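PDB 3KD4: putative protease, which is of unconfirmed function but is probably an exported protein and a putative protease. Local coordinates for residues A[146-151]-A[174-179]; A[371-376]-A[424-429]; A[468-473]-A[492-497]. All blocks are in the same frame, centred on the assembly; numbering follows the deposited sequence.

Interaction 1 of 3, residues A[146-151]-A[174-179]. With PO4 (phosphate ion), chain D.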
# COMPACT_ATOMS: atom_id res chain seq x y z
N SER A 146 11.92 21.73 -5.51
CA SER A 146 12.04 22.56 -6.69
C SER A 146 11.75 21.74 -7.93
O SER A 146 12.21 20.60 -8.03
CB SER A 146 13.50 23.05 -6.76
OG SER A 146 13.71 23.79 -7.90
N ILE A 147 11.00 22.30 -8.87
CA ILE A 147 10.75 21.62 -10.17
C ILE A 147 11.11 22.59 -11.28
O ILE A 147 10.70 23.74 -11.21
CB ILE A 147 9.29 21.22 -10.33
CG1 ILE A 147 8.85 20.25 -9.22
CG2 ILE A 147 9.02 20.58 -11.74
CD1 ILE A 147 7.25 20.14 -9.11
N SER A 148 11.93 22.17 -12.25
CA SER A 148 12.31 23.02 -13.39
C SER A 148 12.01 22.29 -14.65
O SER A 148 12.37 21.12 -14.78
CB SER A 148 13.80 23.33 -13.37
OG SER A 148 14.15 23.92 -12.15
N VAL A 149 11.34 22.98 -15.58
CA VAL A 149 10.98 22.44 -16.89
C VAL A 149 11.19 23.56 -17.93
O VAL A 149 11.27 24.75 -17.58
CB VAL A 149 9.52 21.90 -16.94
CG1 VAL A 149 9.22 20.97 -15.75
CG2 VAL A 149 8.50 23.04 -17.00
N PRO A 150 11.28 23.18 -19.21
CA PRO A 150 11.42 24.20 -20.26
C PRO A 150 10.18 25.08 -20.36
O PRO A 150 9.08 24.60 -20.21
CB PRO A 150 11.61 23.38 -21.56
CG PRO A 150 12.01 22.02 -21.11
CD PRO A 150 11.29 21.83 -19.76
N GLU A 151 10.39 26.37 -20.57
CA GLU A 151 9.28 27.25 -20.86
C GLU A 151 8.49 26.65 -21.99
O GLU A 151 9.05 26.12 -22.95
CB GLU A 151 9.74 28.67 -21.19
CG GLU A 151 10.10 29.34 -19.89
CD GLU A 151 10.56 30.76 -19.99
OE1 GLU A 151 10.81 31.27 -21.12
OE2 GLU A 151 10.67 31.36 -18.89
N ILE A 174 13.75 28.62 -18.79
CA ILE A 174 13.31 27.57 -17.87
C ILE A 174 12.28 28.14 -16.92
O ILE A 174 12.39 29.26 -16.42
CB ILE A 174 14.49 26.99 -17.05
CG1 ILE A 174 15.53 26.32 -17.96
CG2 ILE A 174 13.99 25.98 -15.95
CD1 ILE A 174 16.92 26.30 -17.35
N LYS A 175 11.26 27.34 -16.66
CA LYS A 175 10.22 27.68 -15.73
C LYS A 175 10.49 26.84 -14.46
O LYS A 175 10.63 25.61 -14.52
CB LYS A 175 8.89 27.34 -16.42
CG LYS A 175 7.74 27.06 -15.54
CD LYS A 175 6.42 27.08 -16.32
CE LYS A 175 6.21 25.85 -17.22
NZ LYS A 175 4.90 25.95 -17.93
N GLU A 176 10.61 27.52 -13.32
CA GLU A 176 10.90 26.85 -12.07
C GLU A 176 9.87 27.21 -11.01
O GLU A 176 9.40 28.35 -10.93
CB GLU A 176 12.29 27.24 -11.57
CG GLU A 176 12.64 26.58 -10.27
CD GLU A 176 14.00 26.98 -9.80
OE1 GLU A 176 14.72 27.64 -10.59
OE2 GLU A 176 14.34 26.63 -8.65
N VAL A 177 9.50 26.22 -10.19
CA VAL A 177 8.63 26.47 -9.08
C VAL A 177 9.25 25.80 -7.85
O VAL A 177 9.82 24.69 -7.95
CB VAL A 177 7.19 25.97 -9.35
CG1 VAL A 177 7.18 24.50 -9.72
CG2 VAL A 177 6.29 26.21 -8.17
N HIS A 178 9.19 26.48 -6.73
CA HIS A 178 9.76 25.95 -5.52
C HIS A 178 8.90 26.22 -4.31
O HIS A 178 8.10 27.16 -4.31
CB HIS A 178 11.22 26.41 -5.30
CG HIS A 178 11.41 27.89 -5.16
ND1 HIS A 178 11.68 28.72 -6.23
CD2 HIS A 178 11.42 28.68 -4.06
CE1 HIS A 178 11.83 29.96 -5.79
NE2 HIS A 178 11.67 29.97 -4.48
N TRP A 179 9.07 25.37 -3.30
CA TRP A 179 8.40 25.55 -2.03
C TRP A 179 9.41 25.35 -0.89
O TRP A 179 10.34 24.55 -1.03
CB TRP A 179 7.31 24.48 -1.87
CG TRP A 179 6.24 24.41 -2.87
CD1 TRP A 179 4.94 24.74 -2.66
CD2 TRP A 179 6.30 23.87 -4.21
NE1 TRP A 179 4.19 24.49 -3.78
CE2 TRP A 179 4.99 23.94 -4.75
CE3 TRP A 179 7.32 23.34 -5.00
CZ2 TRP A 179 4.69 23.53 -6.05
CZ3 TRP A 179 7.02 22.92 -6.30
CH2 TRP A 179 5.72 23.03 -6.81
P PO4 D . 5.34 29.10 -19.87
O1 PO4 D . 6.76 29.56 -19.66
O2 PO4 D . 5.37 27.60 -20.03
O3 PO4 D . 4.50 29.48 -18.68
O4 PO4 D . 4.79 29.76 -21.11
O HOH W 1 15.78 26.22 -12.59

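Interaction 2 of 3, residues A[371-376]-A[424-429]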
# COMPACT_ATOMS: atom_id res chain seq x y z
N GLN A 371 -17.91 -10.46 4.14
CA GLN A 371 -18.87 -11.28 4.87
C GLN A 371 -18.17 -12.52 5.30
O GLN A 371 -17.67 -13.24 4.44
CB GLN A 371 -20.01 -11.69 3.96
CG GLN A 371 -20.89 -10.57 3.49
CD GLN A 371 -21.81 -10.04 4.56
OE1 GLN A 371 -22.00 -10.65 5.63
NE2 GLN A 371 -22.41 -8.90 4.27
N ILE A 372 -18.13 -12.79 6.61
CA ILE A 372 -17.55 -14.03 7.14
C ILE A 372 -18.61 -14.85 7.90
O ILE A 372 -19.38 -14.34 8.71
CB ILE A 372 -16.30 -13.76 7.99
CG1 ILE A 372 -15.15 -13.33 7.06
CG2 ILE A 372 -15.85 -15.03 8.75
CD1 ILE A 372 -14.22 -12.49 7.71
N LYS A 373 -18.69 -16.13 7.56
CA LYS A 373 -19.64 -17.03 8.21
C LYS A 373 -18.94 -18.34 8.41
O LYS A 373 -18.56 -18.98 7.44
CB LYS A 373 -20.90 -17.18 7.38
CG LYS A 373 -21.98 -18.06 8.04
CD LYS A 373 -23.32 -17.89 7.31
CE LYS A 373 -24.44 -18.65 8.01
NZ LYS A 373 -25.71 -17.83 8.01
N GLU A 374 -18.70 -18.71 9.67
CA GLU A 374 -18.01 -19.94 9.99
C GLU A 374 -18.68 -20.70 11.12
O GLU A 374 -19.49 -20.15 11.88
CB GLU A 374 -16.58 -19.64 10.36
CG GLU A 374 -15.77 -19.04 9.20
CD GLU A 374 -14.28 -19.21 9.39
OE1 GLU A 374 -13.86 -20.06 10.24
OE2 GLU A 374 -13.53 -18.49 8.71
N SER A 375 -18.30 -21.97 11.20
CA SER A 375 -18.81 -22.93 12.17
C SER A 375 -17.66 -23.69 12.79
O SER A 375 -16.69 -23.98 12.12
CB SER A 375 -19.72 -23.93 11.47
OG SER A 375 -20.99 -23.33 11.28
N ARG A 376 -17.78 -23.99 14.07
CA ARG A 376 -16.83 -24.85 14.77
C ARG A 376 -17.58 -25.80 15.70
O ARG A 376 -18.63 -25.45 16.25
CB ARG A 376 -15.86 -24.02 15.60
CG ARG A 376 -14.93 -23.14 14.83
CD ARG A 376 -13.81 -23.91 14.17
NE ARG A 376 -12.90 -23.01 13.48
CZ ARG A 376 -13.15 -22.42 12.32
NH1 ARG A 376 -14.30 -22.64 11.68
NH2 ARG A 376 -12.25 -21.60 11.78
N ARG A 424 -18.72 -7.99 8.27
CA ARG A 424 -19.79 -8.64 9.00
C ARG A 424 -19.39 -10.08 9.20
O ARG A 424 -19.11 -10.81 8.22
CB ARG A 424 -21.10 -8.61 8.22
CG ARG A 424 -21.57 -7.23 7.81
CD ARG A 424 -22.78 -7.33 6.87
NE ARG A 424 -24.08 -7.41 7.55
CZ ARG A 424 -24.66 -8.54 7.91
NH1 ARG A 424 -24.03 -9.69 7.68
NH2 ARG A 424 -25.85 -8.54 8.49
N GLU A 425 -19.35 -10.52 10.46
CA GLU A 425 -18.95 -11.90 10.76
C GLU A 425 -19.96 -12.60 11.65
O GLU A 425 -20.51 -12.00 12.57
CB GLU A 425 -17.58 -11.96 11.42
CG GLU A 425 -16.59 -11.00 10.88
CD GLU A 425 -15.17 -11.29 11.30
OE1 GLU A 425 -14.92 -12.27 12.04
OE2 GLU A 425 -14.30 -10.51 10.86
N GLU A 426 -20.18 -13.88 11.37
CA GLU A 426 -20.96 -14.74 12.24
C GLU A 426 -20.21 -16.03 12.45
O GLU A 426 -19.82 -16.69 11.47
CB GLU A 426 -22.32 -15.02 11.64
CG GLU A 426 -23.11 -16.03 12.45
CD GLU A 426 -24.38 -16.43 11.75
OE1 GLU A 426 -24.30 -17.01 10.64
OE2 GLU A 426 -25.46 -16.16 12.31
N VAL A 427 -20.00 -16.40 13.72
CA VAL A 427 -19.34 -17.65 14.05
C VAL A 427 -20.28 -18.45 14.96
O VAL A 427 -20.70 -17.95 16.01
CB VAL A 427 -17.98 -17.45 14.75
CG1 VAL A 427 -17.29 -18.82 14.99
CG2 VAL A 427 -17.08 -16.52 13.90
N THR A 428 -20.60 -19.68 14.54
CA THR A 428 -21.50 -20.55 15.28
C THR A 428 -20.73 -21.72 15.86
O THR A 428 -20.14 -22.51 15.12
CB THR A 428 -22.60 -21.07 14.39
OG1 THR A 428 -23.37 -19.96 13.94
CG2 THR A 428 -23.52 -22.06 15.15
N TYR A 429 -20.75 -21.85 17.19
CA TYR A 429 -20.05 -22.95 17.86
C TYR A 429 -21.10 -23.97 18.30
O TYR A 429 -22.12 -23.59 18.85
CB TYR A 429 -19.28 -22.47 19.08
CG TYR A 429 -18.19 -21.48 18.81
CD1 TYR A 429 -18.45 -20.11 18.79
CD2 TYR A 429 -16.90 -21.90 18.56
CE1 TYR A 429 -17.44 -19.20 18.52
CE2 TYR A 429 -15.89 -21.00 18.29
CZ TYR A 429 -16.16 -19.65 18.28
OH TYR A 429 -15.14 -18.76 18.01
O HOH W 2 -22.25 -19.04 11.62

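Interaction 3 of 3, residues A[468-473]-A[492-497]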
# COMPACT_ATOMS: atom_id res chain seq x y z
N VAL A 468 -23.41 -21.60 20.56
CA VAL A 468 -22.99 -20.25 20.83
C VAL A 468 -22.85 -19.51 19.52
O VAL A 468 -22.07 -19.94 18.68
CB VAL A 468 -21.65 -20.24 21.59
CG1 VAL A 468 -21.23 -18.78 21.90
CG2 VAL A 468 -21.75 -21.07 22.85
N VAL A 469 -23.58 -18.40 19.33
CA VAL A 469 -23.42 -17.60 18.10
C VAL A 469 -22.79 -16.23 18.43
O VAL A 469 -23.31 -15.48 19.25
CB VAL A 469 -24.75 -17.40 17.33
CG1 VAL A 469 -24.53 -16.60 16.03
CG2 VAL A 469 -25.43 -18.75 17.04
N ARG A 470 -21.65 -15.94 17.82
CA ARG A 470 -21.02 -14.62 17.95
C ARG A 470 -21.14 -13.89 16.62
O ARG A 470 -20.83 -14.47 15.59
CB ARG A 470 -19.55 -14.76 18.32
CG ARG A 470 -19.28 -15.63 19.57
CD ARG A 470 -17.83 -15.56 19.93
NE ARG A 470 -17.55 -14.25 20.52
CZ ARG A 470 -16.46 -13.53 20.33
NH1 ARG A 470 -15.50 -13.95 19.53
NH2 ARG A 470 -16.34 -12.38 20.96
N THR A 471 -21.58 -12.63 16.67
CA THR A 471 -21.64 -11.75 15.51
C THR A 471 -20.93 -10.41 15.75
O THR A 471 -20.89 -9.89 16.90
CB THR A 471 -23.10 -11.45 15.09
OG1 THR A 471 -23.68 -10.52 16.01
CG2 THR A 471 -23.94 -12.73 15.08
N ILE A 472 -20.33 -9.86 14.69
CA ILE A 472 -19.82 -8.49 14.69
C ILE A 472 -20.13 -7.83 13.36
O ILE A 472 -20.01 -8.48 12.33
CB ILE A 472 -18.32 -8.41 15.01
CG1 ILE A 472 -17.84 -6.94 14.99
CG2 ILE A 472 -17.45 -9.35 14.10
CD1 ILE A 472 -16.45 -6.73 15.58
N GLU A 473 -20.55 -6.57 13.38
CA GLU A 473 -20.62 -5.78 12.17
C GLU A 473 -19.93 -4.45 12.43
O GLU A 473 -20.12 -3.85 13.49
CB GLU A 473 -22.05 -5.56 11.69
CG GLU A 473 -22.90 -4.82 12.69
CD GLU A 473 -24.34 -4.60 12.22
OE1 GLU A 473 -24.92 -5.53 11.60
OE2 GLU A 473 -24.87 -3.50 12.50
N HIS A 492 -12.68 -4.75 20.71
CA HIS A 492 -12.27 -5.42 21.93
C HIS A 492 -13.31 -6.48 22.41
O HIS A 492 -12.95 -7.55 22.88
CB HIS A 492 -12.00 -4.36 22.99
CG HIS A 492 -11.72 -4.91 24.34
ND1 HIS A 492 -10.54 -5.57 24.65
CD2 HIS A 492 -12.43 -4.87 25.49
CE1 HIS A 492 -10.57 -5.95 25.91
NE2 HIS A 492 -11.70 -5.53 26.45
N GLU A 493 -14.59 -6.17 22.28
CA GLU A 493 -15.63 -7.14 22.67
C GLU A 493 -15.47 -8.41 21.85
O GLU A 493 -15.60 -9.53 22.37
CB GLU A 493 -17.04 -6.58 22.53
CG GLU A 493 -18.13 -7.52 23.10
CD GLU A 493 -18.86 -6.94 24.30
OE1 GLU A 493 -18.28 -6.14 25.04
OE2 GLU A 493 -20.04 -7.29 24.48
N TRP A 494 -15.11 -8.24 20.57
CA TRP A 494 -14.89 -9.38 19.70
C TRP A 494 -13.64 -10.19 20.06
O TRP A 494 -13.71 -11.42 20.11
CB TRP A 494 -14.81 -8.95 18.22
CG TRP A 494 -14.70 -10.11 17.32
CD1 TRP A 494 -13.59 -10.58 16.74
CD2 TRP A 494 -15.77 -10.98 16.93
NE1 TRP A 494 -13.87 -11.72 16.00
CE2 TRP A 494 -15.21 -11.96 16.08
CE3 TRP A 494 -17.13 -11.01 17.19
CZ2 TRP A 494 -15.99 -12.97 15.50
CZ3 TRP A 494 -17.92 -12.01 16.60
CH2 TRP A 494 -17.34 -12.98 15.76
N THR A 495 -12.52 -9.51 20.30
CA THR A 495 -11.23 -10.20 20.41
C THR A 495 -10.90 -10.66 21.83
O THR A 495 -10.12 -11.57 21.99
CB THR A 495 -10.06 -9.32 19.92
OG1 THR A 495 -9.99 -8.12 20.70
CG2 THR A 495 -10.22 -8.97 18.40
N ASN A 496 -11.47 -10.02 22.85
CA ASN A 496 -11.15 -10.36 24.26
C ASN A 496 -11.42 -11.84 24.51
O ASN A 496 -12.56 -12.28 24.40
CB ASN A 496 -12.00 -9.52 25.19
CG ASN A 496 -11.67 -9.71 26.65
OD1 ASN A 496 -10.52 -9.58 27.04
ND2 ASN A 496 -12.69 -9.95 27.49
N PRO A 497 -10.38 -12.63 24.80
CA PRO A 497 -10.52 -14.10 24.93
C PRO A 497 -11.54 -14.54 25.96
O PRO A 497 -12.20 -15.56 25.77
CB PRO A 497 -9.11 -14.56 25.37
CG PRO A 497 -8.20 -13.45 25.01
CD PRO A 497 -9.00 -12.17 25.04
O HOH W 3 -18.12 -11.27 22.60

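Interaction 1 of 3, residues A[146-151]-A[174-179]
Residues 146-150 and 174-179 pair as neighbouring antiparallel strands of the mixed sheet in the DUF3857 region, their axes 4.6 Å apart at closest and 161° between chain directions. I147 with V177 and V149 with K175 are the hydrogen-bonded pairs; both are doubly bonded, the shortest link running from K175 N to V149 O at 2.7 Å. Beyond P150 the first strand ends. One face carries I147, V149, K175 and V177, where I147 CB meets V177 CG1 at 3.9 Å and I147 CD1 reaches the six-membered ring of W179 obliquely; L203 and A205 of strand 202-206 pack against I147. K175 runs beside V149, its CE 3.6 Å from V149 CG2, and the chain bends at chi3 (74°), which sets CE there. Its NZ donates to O2 of a phosphate, probably from the crystallisation liquor, at 2.7 Å, and also to T153 O. An alanine in place of K175 would probably leave T153 O and the phosphate without this donor and take the CE packing away from V149 CG2. On the other face a water links S148 OG to E176 OE1 in one of the two E176 conformers, while S148 CB lies 3.7 Å from I174 CG2.

Interaction 2 of 3, residues A[371-376]-A[424-429]
A parallel strand pair at the margin of a five-stranded mixed sheet brings Q371 to R376 alongside R424 to Y429 in exact one-to-one order. The strand axes approach to 4.6 Å and diverge by only 4°. I372, E374 and R376 each donate an amide to the second strand, while I372 O and E374 O accept from E426 N and T428 N; the shortest of these bonds, I372 N to R424 O, measures 2.7 Å. Q371, K373 and S375 share one face with R424, E426 and T428, and there the contact is polar. In one of the two R424 conformers, NH1 donates to a lone pair of Q371 OE1 at 3.0 Å, the oxygen tilted from the guanidinium plane, and the amide and guanidinium planes are turned 43° apart. K373 and E426 run side by side into a salt bridge, K373 NZ to E426 OE1 at 3.1 Å, whose hydrogen bond is weak. A water hydrogen-bonded to T428 OG1 at 2.7 Å also lies near E374 O and may donate to it.

Within the sheet, strand 370-380 is outermost and strand 423-433 lies inside it, bonded on its far side to the antiparallel strand 465-474, so the parallel pairing occurs only at this margin. The opposite face carries I372, E374, R376, E425, V427 and Y429. I372 CD1 lies 3.7 Å from E425 OE2, an oxygen that accepts from I401 N, and W494 of helix 481-495 touches E425 and V427. R376 CB rests obliquely against the Y429 ring, 3.8 Å from CD2, while the Y429 hydroxyl bonds to P395 O. In R376, chi2 (-75°) bends CD aside, and the guanidinium bonds within its own strand: NH2 makes a salt bridge with E374 OE1 at 2.7 Å, and NH1 donates to S375 O from above the carbonyl plane.

Interaction 3 of 3, residues A[468-473]-A[492-497]
This is a buried strand-to-helix contact in which the indole of W494, near the C-terminal end of helix 481-495, lies between two side chains of strand 465-474. I472 comes over one face: its CG2 sits 3.6 Å from the centroid of the six-membered ring, 14° off the normal, a CH-pi contact. That methyl group occupies the position between backbone N and carbonyl carbon, because CG1 is anti to the backbone N (chi1 180°), and CD1 reaches W494 CB at 3.8 Å. R470 takes the opposite face. Its guanidinium is stacked almost flat on the ring, the planes 17° apart, with R470 CZ 4.3 Å from the six-membered centroid in a cation-pi arrangement.

The helix packs on one face of the mixed sheet in the DUF3858 region, and R470 and I472, two residues apart on the strand, both point toward it. The indole NE1 bonds to D402 OD2, a further restraint on the ring. The R470 guanidinium also grips the helix backbone end-on: NH2 donates to W494 O at 2.9 Å and NH1 to the same oxygen at 3.2 Å, both with that oxygen in the guanidinium plane. This carbonyl lies near the helix C-terminus, where the helix dipole would probably favour a positive partner. A water accepts from R470 NH2 at 2.7 Å and donates to E493 O.

The three contacts come in series along the chain, interaction 1 closing before interaction 2 opens and interaction 2 before interaction 3. Interaction 1 belongs to the eight-stranded sheet of the DUF3857 region and stands about 57 Å, centre to centre, from interaction 2, on the other side of the chain's centre. Interactions 2 and 3 are neighbours, their centres about 10 Å apart, because strands 423-433 and 465-474 lie side by side in one sheet: probable hydrogen bonds join Y429 N to V468 O and V427 N to R470 O, and E425 packs on W494. The molecule has separate sheet regions toward its two ends, the one with interactions 2 and 3 combining edge strand and covering helix.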